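Local coordinates for protein ribonuclease S-F11 (Nicotiana alata, PDB 1IOO) that cleaves RNA as a secreted ribonuclease of the T2 family and is associated with gametophytic self-incompatibility in the style, at residues A[2-7]-A[37-42]; A[48-53]-A[86-91]; A[151-156]-A[184-189]. All blocks are in the same frame, centred on the assembly; numbering follows the deposited sequence.

Contact 1 of 3, residues A[2-7]-A[37-42]; sequences FEYLQL and DNVKTR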
loop_
_atom_site.group_PDB
_atom_site.type_symbol
_atom_site.label_atom_id
_atom_site.label_comp_id
_atom_site.label_asym_id
_atom_site.label_seq_id
_atom_site.Cartn_x
_atom_site.Cartn_y
_atom_site.Cartn_z
ATOM N N PHE A 2 -16.502 -8.433 -5.429
ATOM C CA PHE A 2 -15.798 -7.253 -5.903
ATOM C C PHE A 2 -15.028 -7.557 -7.186
ATOM O O PHE A 2 -14.876 -8.718 -7.569
ATOM C CB PHE A 2 -14.880 -6.712 -4.803
ATOM C CG PHE A 2 -13.849 -7.689 -4.333
ATOM C CD1 PHE A 2 -12.538 -7.592 -4.782
ATOM C CD2 PHE A 2 -14.182 -8.706 -3.445
ATOM C CE1 PHE A 2 -11.571 -8.490 -4.354
ATOM C CE2 PHE A 2 -13.220 -9.614 -3.011
ATOM C CZ PHE A 2 -11.909 -9.504 -3.468
ATOM N N GLU A 3 -14.531 -6.512 -7.839
ATOM C CA GLU A 3 -13.852 -6.665 -9.120
ATOM C C GLU A 3 -12.354 -6.933 -8.981
ATOM O O GLU A 3 -11.798 -7.707 -9.759
ATOM C CB GLU A 3 -14.088 -5.421 -9.978
ATOM C CG GLU A 3 -15.566 -5.123 -10.203
ATOM C CD GLU A 3 -15.798 -3.947 -11.127
ATOM O OE1 GLU A 3 -15.202 -2.877 -10.892
ATOM O OE2 GLU A 3 -16.585 -4.091 -12.088
ATOM N N TYR A 4 -11.692 -6.302 -8.017
ATOM C CA TYR A 4 -10.251 -6.504 -7.882
ATOM C C TYR A 4 -9.744 -6.183 -6.485
ATOM O O TYR A 4 -10.453 -5.609 -5.658
ATOM C CB TYR A 4 -9.511 -5.617 -8.894
ATOM C CG TYR A 4 -9.691 -4.128 -8.656
ATOM C CD1 TYR A 4 -8.793 -3.411 -7.863
ATOM C CD2 TYR A 4 -10.785 -3.442 -9.188
ATOM C CE1 TYR A 4 -8.984 -2.053 -7.604
ATOM C CE2 TYR A 4 -10.986 -2.087 -8.934
ATOM C CZ TYR A 4 -10.088 -1.398 -8.144
ATOM O OH TYR A 4 -10.305 -0.066 -7.869
ATOM N N LEU A 5 -8.504 -6.586 -6.231
ATOM C CA LEU A 5 -7.820 -6.292 -4.984
ATOM C C LEU A 5 -6.684 -5.330 -5.256
ATOM O O LEU A 5 -5.903 -5.543 -6.184
ATOM C CB LEU A 5 -7.203 -7.555 -4.379
ATOM C CG LEU A 5 -8.043 -8.592 -3.651
ATOM C CD1 LEU A 5 -7.156 -9.785 -3.325
ATOM C CD2 LEU A 5 -8.619 -7.993 -2.375
ATOM N N GLN A 6 -6.594 -4.261 -4.480
ATOM C CA GLN A 6 -5.509 -3.324 -4.669
ATOM C C GLN A 6 -4.554 -3.342 -3.491
ATOM O O GLN A 6 -4.929 -3.001 -2.368
ATOM C CB GLN A 6 -6.024 -1.890 -4.870
ATOM C CG GLN A 6 -4.863 -0.917 -5.082
ATOM C CD GLN A 6 -5.282 0.525 -5.242
ATOM O OE1 GLN A 6 -4.441 1.398 -5.463
ATOM N NE2 GLN A 6 -6.578 0.790 -5.127
ATOM N N LEU A 7 -3.333 -3.804 -3.734
ATOM C CA LEU A 7 -2.312 -3.750 -2.709
ATOM C C LEU A 7 -1.706 -2.360 -2.709
ATOM O O LEU A 7 -1.166 -1.916 -3.726
ATOM C CB LEU A 7 -1.212 -4.789 -2.969
ATOM C CG LEU A 7 -0.040 -4.750 -1.978
ATOM C CD1 LEU A 7 -0.476 -5.309 -0.630
ATOM C CD2 LEU A 7 1.128 -5.556 -2.531
ATOM N N ASP A 37 -12.060 -3.912 -4.232
ATOM C CA ASP A 37 -12.749 -2.748 -4.760
ATOM C C ASP A 37 -13.438 -3.012 -6.080
ATOM O O ASP A 37 -13.373 -4.104 -6.650
ATOM C CB ASP A 37 -11.748 -1.601 -4.957
ATOM C CG ASP A 37 -12.283 -0.258 -4.487
ATOM O OD1 ASP A 37 -13.504 -0.026 -4.591
ATOM O OD2 ASP A 37 -11.471 0.575 -4.025
ATOM N N ASN A 38 -14.126 -1.972 -6.533
ATOM C CA ASN A 38 -14.807 -1.938 -7.809
ATOM C C ASN A 38 -14.372 -0.686 -8.557
ATOM O O ASN A 38 -14.008 0.312 -7.933
ATOM C CB ASN A 38 -16.324 -1.903 -7.610
ATOM C CG ASN A 38 -16.858 -3.156 -6.949
ATOM O OD1 ASN A 38 -16.577 -4.273 -7.385
ATOM N ND2 ASN A 38 -17.642 -2.976 -5.892
ATOM N N VAL A 39 -14.386 -0.733 -9.882
ATOM C CA VAL A 39 -13.971 0.417 -10.672
ATOM C C VAL A 39 -14.948 1.580 -10.512
ATOM O O VAL A 39 -14.538 2.728 -10.340
ATOM C CB VAL A 39 -13.864 0.052 -12.167
ATOM C CG1 VAL A 39 -13.321 1.236 -12.955
ATOM C CG2 VAL A 39 -12.961 -1.160 -12.337
ATOM N N LYS A 40 -16.239 1.268 -10.557
ATOM C CA LYS A 40 -17.291 2.274 -10.438
ATOM C C LYS A 40 -17.157 3.090 -9.153
ATOM O O LYS A 40 -16.485 4.120 -9.130
ATOM C CB LYS A 40 -18.669 1.602 -10.483
ATOM C CG LYS A 40 -18.818 0.410 -9.547
ATOM C CD LYS A 40 -20.235 -0.134 -9.567
ATOM C CE LYS A 40 -20.332 -1.451 -8.811
ATOM N NZ LYS A 40 -19.549 -2.526 -9.483
ATOM N N THR A 41 -17.810 2.627 -8.091
ATOM C CA THR A 41 -17.781 3.323 -6.814
ATOM C C THR A 41 -16.884 2.602 -5.815
ATOM O O THR A 41 -16.709 1.386 -5.887
ATOM C CB THR A 41 -19.206 3.449 -6.229
ATOM O OG1 THR A 41 -19.157 4.147 -4.979
ATOM C CG2 THR A 41 -19.820 2.075 -6.019
ATOM N N ARG A 42 -16.317 3.358 -4.882
ATOM C CA ARG A 42 -15.427 2.790 -3.881
ATOM C C ARG A 42 -16.166 1.855 -2.932
ATOM O O ARG A 42 -17.237 2.181 -2.420
ATOM C CB ARG A 42 -14.735 3.906 -3.097
ATOM C CG ARG A 42 -13.648 4.613 -3.898
ATOM C CD ARG A 42 -12.447 3.697 -4.124
ATOM N NE ARG A 42 -12.041 3.621 -5.527
ATOM C CZ ARG A 42 -12.683 2.925 -6.462
ATOM N NH1 ARG A 42 -13.769 2.237 -6.152
ATOM N NH2 ARG A 42 -12.234 2.916 -7.710
#

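Contact 2 of 3, residues A[48-53]-A[86-91]; sequences PKPTYS and YQYIKH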
loop_
_atom_site.group_PDB
_atom_site.type_symbol
_atom_site.label_atom_id
_atom_site.label_comp_id
_atom_site.label_asym_id
_atom_site.label_seq_id
_atom_site.Cartn_x
_atom_site.Cartn_y
_atom_site.Cartn_z
ATOM N N PRO A 48 -21.490 -8.035 7.110
ATOM C CA PRO A 48 -21.405 -7.517 8.475
ATOM C C PRO A 48 -19.973 -7.197 8.880
ATOM O O PRO A 48 -19.020 -7.726 8.302
ATOM C CB PRO A 48 -21.986 -8.655 9.302
ATOM C CG PRO A 48 -21.459 -9.855 8.578
ATOM C CD PRO A 48 -21.701 -9.494 7.119
ATOM N N LYS A 49 -19.827 -6.314 9.861
ATOM C CA LYS A 49 -18.516 -5.963 10.377
ATOM C C LYS A 49 -17.854 -7.194 10.983
ATOM O O LYS A 49 -18.420 -7.839 11.866
ATOM C CB LYS A 49 -18.657 -4.869 11.435
ATOM C CG LYS A 49 -19.235 -3.575 10.888
ATOM C CD LYS A 49 -19.949 -2.763 11.958
ATOM C CE LYS A 49 -19.052 -2.470 13.143
ATOM N NZ LYS A 49 -19.719 -1.545 14.105
ATOM N N PRO A 50 -16.658 -7.549 10.498
ATOM C CA PRO A 50 -15.919 -8.717 10.986
ATOM C C PRO A 50 -15.186 -8.472 12.303
ATOM O O PRO A 50 -14.506 -7.459 12.469
ATOM C CB PRO A 50 -14.960 -9.001 9.843
ATOM C CG PRO A 50 -14.597 -7.611 9.399
ATOM C CD PRO A 50 -15.928 -6.889 9.398
ATOM N N THR A 51 -15.322 -9.407 13.238
ATOM C CA THR A 51 -14.645 -9.285 14.521
ATOM C C THR A 51 -13.139 -9.392 14.343
ATOM O O THR A 51 -12.650 -10.245 13.605
ATOM C CB THR A 51 -15.101 -10.366 15.527
ATOM O OG1 THR A 51 -15.064 -11.658 14.904
ATOM C CG2 THR A 51 -16.502 -10.066 16.031
ATOM N N TYR A 52 -12.406 -8.505 15.006
ATOM C CA TYR A 52 -10.956 -8.504 14.907
ATOM C C TYR A 52 -10.325 -9.146 16.128
ATOM O O TYR A 52 -10.656 -8.803 17.263
ATOM C CB TYR A 52 -10.428 -7.072 14.780
ATOM C CG TYR A 52 -8.918 -6.976 14.610
ATOM C CD1 TYR A 52 -8.327 -7.097 13.350
ATOM C CD2 TYR A 52 -8.085 -6.777 15.709
ATOM C CE1 TYR A 52 -6.945 -7.019 13.193
ATOM C CE2 TYR A 52 -6.704 -6.698 15.563
ATOM C CZ TYR A 52 -6.143 -6.818 14.304
ATOM O OH TYR A 52 -4.782 -6.740 14.156
ATOM N N SER A 53 -9.434 -10.100 15.883
ATOM C CA SER A 53 -8.689 -10.759 16.939
ATOM C C SER A 53 -7.255 -10.262 16.928
ATOM O O SER A 53 -6.660 -10.114 15.865
ATOM C CB SER A 53 -8.711 -12.273 16.737
ATOM O OG SER A 53 -10.043 -12.750 16.746
ATOM N N TYR A 86 -8.452 -1.213 12.021
ATOM C CA TYR A 86 -9.216 -0.291 11.190
ATOM C C TYR A 86 -9.264 -0.765 9.743
ATOM O O TYR A 86 -10.326 -0.786 9.116
ATOM C CB TYR A 86 -8.600 1.107 11.244
ATOM C CG TYR A 86 -9.373 2.141 10.468
ATOM C CD1 TYR A 86 -10.705 2.421 10.781
ATOM C CD2 TYR A 86 -8.776 2.854 9.435
ATOM C CE1 TYR A 86 -11.419 3.394 10.083
ATOM C CE2 TYR A 86 -9.480 3.832 8.731
ATOM C CZ TYR A 86 -10.797 4.097 9.062
ATOM O OH TYR A 86 -11.490 5.084 8.394
ATOM N N GLN A 87 -8.110 -1.164 9.218
ATOM C CA GLN A 87 -8.023 -1.620 7.837
ATOM C C GLN A 87 -8.831 -2.892 7.620
ATOM O O GLN A 87 -9.443 -3.072 6.567
ATOM C CB GLN A 87 -6.556 -1.847 7.445
ATOM C CG GLN A 87 -5.753 -0.547 7.339
ATOM C CD GLN A 87 -6.237 0.367 6.219
ATOM O OE1 GLN A 87 -6.225 1.589 6.358
ATOM N NE2 GLN A 87 -6.646 -0.219 5.101
ATOM N N TYR A 88 -8.839 -3.771 8.616
ATOM C CA TYR A 88 -9.591 -5.018 8.504
ATOM C C TYR A 88 -11.096 -4.761 8.469
ATOM O O TYR A 88 -11.815 -5.340 7.659
ATOM C CB TYR A 88 -9.268 -5.958 9.668
ATOM C CG TYR A 88 -9.959 -7.296 9.542
ATOM C CD1 TYR A 88 -9.727 -8.106 8.433
ATOM C CD2 TYR A 88 -10.850 -7.745 10.517
ATOM C CE1 TYR A 88 -10.360 -9.332 8.290
ATOM C CE2 TYR A 88 -11.496 -8.975 10.385
ATOM C CZ TYR A 88 -11.242 -9.762 9.266
ATOM O OH TYR A 88 -11.859 -10.986 9.122
ATOM N N ILE A 89 -11.572 -3.895 9.356
ATOM C CA ILE A 89 -12.995 -3.599 9.419
ATOM C C ILE A 89 -13.465 -2.805 8.201
ATOM O O ILE A 89 -14.538 -3.068 7.658
ATOM C CB ILE A 89 -13.334 -2.837 10.716
ATOM C CG1 ILE A 89 -13.131 -3.778 11.904
ATOM C CG2 ILE A 89 -14.767 -2.319 10.678
ATOM C CD1 ILE A 89 -13.284 -3.128 13.236
ATOM N N LYS A 90 -12.654 -1.856 7.752
ATOM C CA LYS A 90 -13.046 -1.018 6.624
ATOM C C LYS A 90 -12.870 -1.720 5.273
ATOM O O LYS A 90 -13.702 -1.558 4.379
ATOM C CB LYS A 90 -12.238 0.283 6.631
ATOM C CG LYS A 90 -12.642 1.265 5.540
ATOM C CD LYS A 90 -11.861 2.567 5.650
ATOM C CE LYS A 90 -12.331 3.577 4.617
ATOM N NZ LYS A 90 -11.627 4.881 4.769
ATOM N N HIS A 91 -11.801 -2.494 5.115
ATOM C CA HIS A 91 -11.530 -3.127 3.826
ATOM C C HIS A 91 -11.607 -4.646 3.877
ATOM O O HIS A 91 -12.155 -5.270 2.968
ATOM C CB HIS A 91 -10.167 -2.657 3.317
ATOM C CG HIS A 91 -10.147 -1.204 2.959
ATOM N ND1 HIS A 91 -10.855 -0.697 1.890
ATOM C CD2 HIS A 91 -9.553 -0.143 3.555
ATOM C CE1 HIS A 91 -10.698 0.615 1.844
ATOM N NE2 HIS A 91 -9.914 0.976 2.844
HETATM O O HOH W 1 -13.103 -12.100 11.076
#

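Contact 3 of 3, residues A[151-156]-A[184-189]; sequences IKCAEV and DTCDKT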
loop_
_atom_site.group_PDB
_atom_site.type_symbol
_atom_site.label_atom_id
_atom_site.label_comp_id
_atom_site.label_asym_id
_atom_site.label_seq_id
_atom_site.Cartn_x
_atom_site.Cartn_y
_atom_site.Cartn_z
ATOM N N ILE A 151 0.226 4.898 -9.592
ATOM C CA ILE A 151 1.216 5.738 -8.934
ATOM C C ILE A 151 0.518 6.908 -8.252
ATOM O O ILE A 151 -0.089 7.745 -8.917
ATOM C CB ILE A 151 2.238 6.270 -9.955
ATOM C CG1 ILE A 151 2.802 5.109 -10.789
ATOM C CG2 ILE A 151 3.351 7.017 -9.239
ATOM C CD1 ILE A 151 3.358 3.962 -9.968
ATOM N N LYS A 152 0.583 6.947 -6.926
ATOM C CA LYS A 152 -0.110 7.978 -6.163
ATOM C C LYS A 152 0.849 9.030 -5.636
ATOM O O LYS A 152 1.872 8.710 -5.034
ATOM C CB LYS A 152 -0.874 7.320 -5.011
ATOM C CG LYS A 152 -1.812 6.211 -5.478
ATOM C CD LYS A 152 -2.509 5.538 -4.314
ATOM C CE LYS A 152 -3.395 4.397 -4.788
ATOM N NZ LYS A 152 -4.131 3.796 -3.644
ATOM N N CYS A 153 0.506 10.294 -5.851
ATOM C CA CYS A 153 1.356 11.376 -5.394
ATOM C C CYS A 153 0.690 12.202 -4.325
ATOM O O CYS A 153 -0.532 12.204 -4.169
ATOM C CB CYS A 153 1.721 12.318 -6.538
ATOM S SG CYS A 153 2.835 11.612 -7.783
ATOM N N ALA A 154 1.530 12.893 -3.569
ATOM C CA ALA A 154 1.090 13.821 -2.560
ATOM C C ALA A 154 1.869 15.105 -2.714
ATOM O O ALA A 154 2.993 15.092 -3.215
ATOM C CB ALA A 154 1.304 13.243 -1.169
ATOM N N GLU A 155 1.260 16.222 -2.344
ATOM C CA GLU A 155 1.945 17.494 -2.427
ATOM C C GLU A 155 2.009 18.162 -1.066
ATOM O O GLU A 155 1.103 18.903 -0.690
ATOM C CB GLU A 155 1.266 18.430 -3.440
ATOM C CG GLU A 155 1.401 17.977 -4.889
ATOM C CD GLU A 155 0.992 19.040 -5.897
ATOM O OE1 GLU A 155 0.891 18.710 -7.098
ATOM O OE2 GLU A 155 0.781 20.206 -5.503
ATOM N N VAL A 156 3.062 17.861 -0.311
ATOM C CA VAL A 156 3.261 18.482 0.993
ATOM C C VAL A 156 3.492 19.966 0.802
ATOM O O VAL A 156 3.097 20.794 1.621
ATOM C CB VAL A 156 4.455 17.842 1.723
ATOM C CG1 VAL A 156 4.694 18.544 3.050
ATOM C CG2 VAL A 156 4.172 16.363 1.945
ATOM N N ASP A 184 -4.804 9.509 -11.100
ATOM C CA ASP A 184 -4.418 10.785 -11.697
ATOM C C ASP A 184 -4.193 11.859 -10.621
ATOM O O ASP A 184 -4.663 12.990 -10.751
ATOM C CB ASP A 184 -5.504 11.232 -12.684
ATOM C CG ASP A 184 -5.052 12.370 -13.580
ATOM O OD1 ASP A 184 -3.940 12.277 -14.146
ATOM O OD2 ASP A 184 -5.815 13.350 -13.729
ATOM N N THR A 185 -3.462 11.492 -9.571
ATOM C CA THR A 185 -3.175 12.403 -8.460
ATOM C C THR A 185 -1.826 13.092 -8.637
ATOM O O THR A 185 -1.484 14.007 -7.887
ATOM C CB THR A 185 -3.126 11.654 -7.119
ATOM O OG1 THR A 185 -2.087 10.668 -7.162
ATOM C CG2 THR A 185 -4.455 10.973 -6.840
ATOM N N CYS A 186 -1.059 12.646 -9.625
ATOM C CA CYS A 186 0.255 13.218 -9.879
ATOM C C CYS A 186 0.211 14.262 -10.978
ATOM O O CYS A 186 -0.298 14.007 -12.070
ATOM C CB CYS A 186 1.251 12.141 -10.316
ATOM S SG CYS A 186 1.553 10.800 -9.127
ATOM N N ASP A 187 0.750 15.439 -10.682
ATOM C CA ASP A 187 0.845 16.497 -11.671
ATOM C C ASP A 187 1.919 16.131 -12.688
ATOM O O ASP A 187 3.114 16.279 -12.420
ATOM C CB ASP A 187 1.215 17.815 -10.988
ATOM C CG ASP A 187 1.055 19.011 -11.902
ATOM O OD1 ASP A 187 1.189 18.840 -13.133
ATOM O OD2 ASP A 187 0.807 20.121 -11.385
ATOM N N LYS A 188 1.494 15.638 -13.845
ATOM C CA LYS A 188 2.427 15.173 -14.869
ATOM C C LYS A 188 3.091 16.315 -15.636
ATOM O O LYS A 188 3.915 16.068 -16.518
ATOM C CB LYS A 188 1.712 14.223 -15.826
ATOM C CG LYS A 188 1.104 13.031 -15.098
ATOM C CD LYS A 188 0.425 12.066 -16.042
ATOM C CE LYS A 188 -0.310 10.988 -15.266
ATOM N NZ LYS A 188 -1.078 10.098 -16.175
ATOM N N THR A 189 2.741 17.555 -15.309
ATOM C CA THR A 189 3.360 18.703 -15.970
ATOM C C THR A 189 4.708 19.009 -15.336
ATOM O O THR A 189 5.417 19.925 -15.753
ATOM C CB THR A 189 2.479 19.975 -15.878
ATOM O OG1 THR A 189 2.459 20.455 -14.526
ATOM C CG2 THR A 189 1.059 19.673 -16.330
HETATM O O HOH W 2 -1.302 10.035 -10.695
HETATM O O HOH W 3 0.464 16.108 -7.586
#

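Contact 1 of 3, residues A[2-7]-A[37-42]
Y4 and D37 form an antiparallel hydrogen-bonded pair between strands 4-10 and 30-37, and because E3 faces D37 as well, the backbone makes a classic beta bulge. The single acceptor D37 O takes both amides of the bulge, E3 N at 2.9 Å and Y4 N at 3.1 Å, which come to it from opposite faces of the carbonyl plane. D37 N answers with a bond of 2.7 Å to Y4 O. A weak second bond runs from E3 N to N38 OD1, consistent with an asparagine here, whose amide oxygen can share the donor.

E3 uses its length to grip the loop that follows strand 30-37. With CG anti to the carbonyl carbon (chi1 -57°) and the chain extended, E3 OE1 accepts from V39 N at 2.5 Å, a length that is doubtful in its exact value, in a nearly straight bond (174°) that meets the oxygen close to its C-O axis. V39 CG2 touches both E3 OE1 and the ring carbon CE2 of Y4.

The Y4 side chain runs beside that of D37 and points the same way, with D37 CB 3.6 Å from Y4 CZ and the carbonyl carbon of D37 over one face of the ring. Y4 OH lies over a face of the R42 guanidinium, whose plane stands at 87° to the ring.

R42 NH1 forms a salt bridge of 2.8 Å with D37 OD1 and also donates to N38 O, pinning the loop back on its own start. D37 OD1 further accepts from N38 N and L43 N. These donors and the arginine would probably keep the D37 carboxylate ionised and fixed, about 6 Å from the side chain of the catalytic H91.

Contact 2 of 3, residues A[48-53]-A[86-91]
Y88 OH reaches the loop backbone through one water, which lies 2.6 Å from the hydroxyl, in the plane of the ring at its edge, and donates to T51 O at 3.2 Å. The same carbonyl oxygen also sits at the rim of the ring, 3.6 Å from Y88 CE2. A tyrosine suits this place because its ring can pack against the loop while its hydroxyl meets the water.

The apolar contact centres on Y88, with P50 as its closest partner. P50 CB and CG both touch Y88 CE2, with CB at 3.5 Å, and the two side chains pass one another pointing opposite ways. The compact, rigid pyrrolidine thus offers the ring carbon CE2 a fixed hydrocarbon patch. Y88 CG is anti to its backbone N (chi1 -176°), and CE2 of the ring lies against P50. One residue after T51, Y52 CD1 comes 3.8 Å from Y88 CD2, which lies in the plane of the Y52 ring at its edge. An alanine in place of Y88 would probably open a gap beside P50 and leave the water without its hydroxyl mate.

Y52 OH is held by Q81 OE1, and its ring touches W84 of helix 82-92 and F105 of helix 101-113, while Y88 also packs on Q101. Further along helix 82-92, the catalytic H91 stacks on W35 of strand 30-37.

Contact 3 of 3, residues A[151-156]-A[184-189]
C153 and C186 are joined covalently, SG to SG at 2.0 Å, by a disulfide whose chi3 of 90° is the relaxed value for such a bridge. The two CA atoms of C153 and C186 are 5.0 Å apart.

One direct hydrogen bond accompanies the bridge: C153 N donates to T185 OG1 at 2.9 Å, almost straight at 172°. T185 OG1 lies between its own backbone N and carbonyl carbon (chi1 61°). The small beta-branched threonine sets its hydroxyl here close to the backbone, where it can accept from the C153 amide.

Strand 150-154 pairs with 162-170 through K152 and A154, so the amide of C153 points to the other side, and the loop 184-189 closes along that side by a side chain, a disulfide and waters and not by a further strand. K152 NZ is hydrogen-bonded to Q6 OE1.

Two waters fill in the polar links. One donates to I151 O and accepts from C186 N at 2.8 Å. The other gives its hydrogens to E155 OE1, at 2.7 Å, and to T185 O, and accepts from D187 N.

Among the charged groups, E155 OE1 and D187 OD2 are 4.5 Å apart with nearly coplanar carboxylates, a repulsion that the water and the bond from G159 N to E155 OE2 probably ease. D187 OD1 accepts from T189 N at 3.0 Å, an Asx turn.

In the apolar group, I151 CG2 approaches C186 SG at 4.2 Å, and both residues rest on F134 of helix 134-145.

How the contacts relate
Along the chain the three contacts follow in series, each closing before the next opens. Contacts 1 and 3 both reach the five-stranded antiparallel sheet, through strands 4-10 and 150-154, which each pair with strand 162-170; their centres are 21 Å apart, yet they touch where Q6 OE1 meets K152 NZ at 3.0 Å. Contact 2 belongs to helix 82-92, its centre about 17 Å from that of contact 1; contacts 2 and 3 lie on opposite sides of the chain's centre, about 30 Å apart between centres. All three come near the active site: contact 2 holds H91, D37 of contact 1 is close by, and K152 is about 6 Å from H32, side chain to side chain.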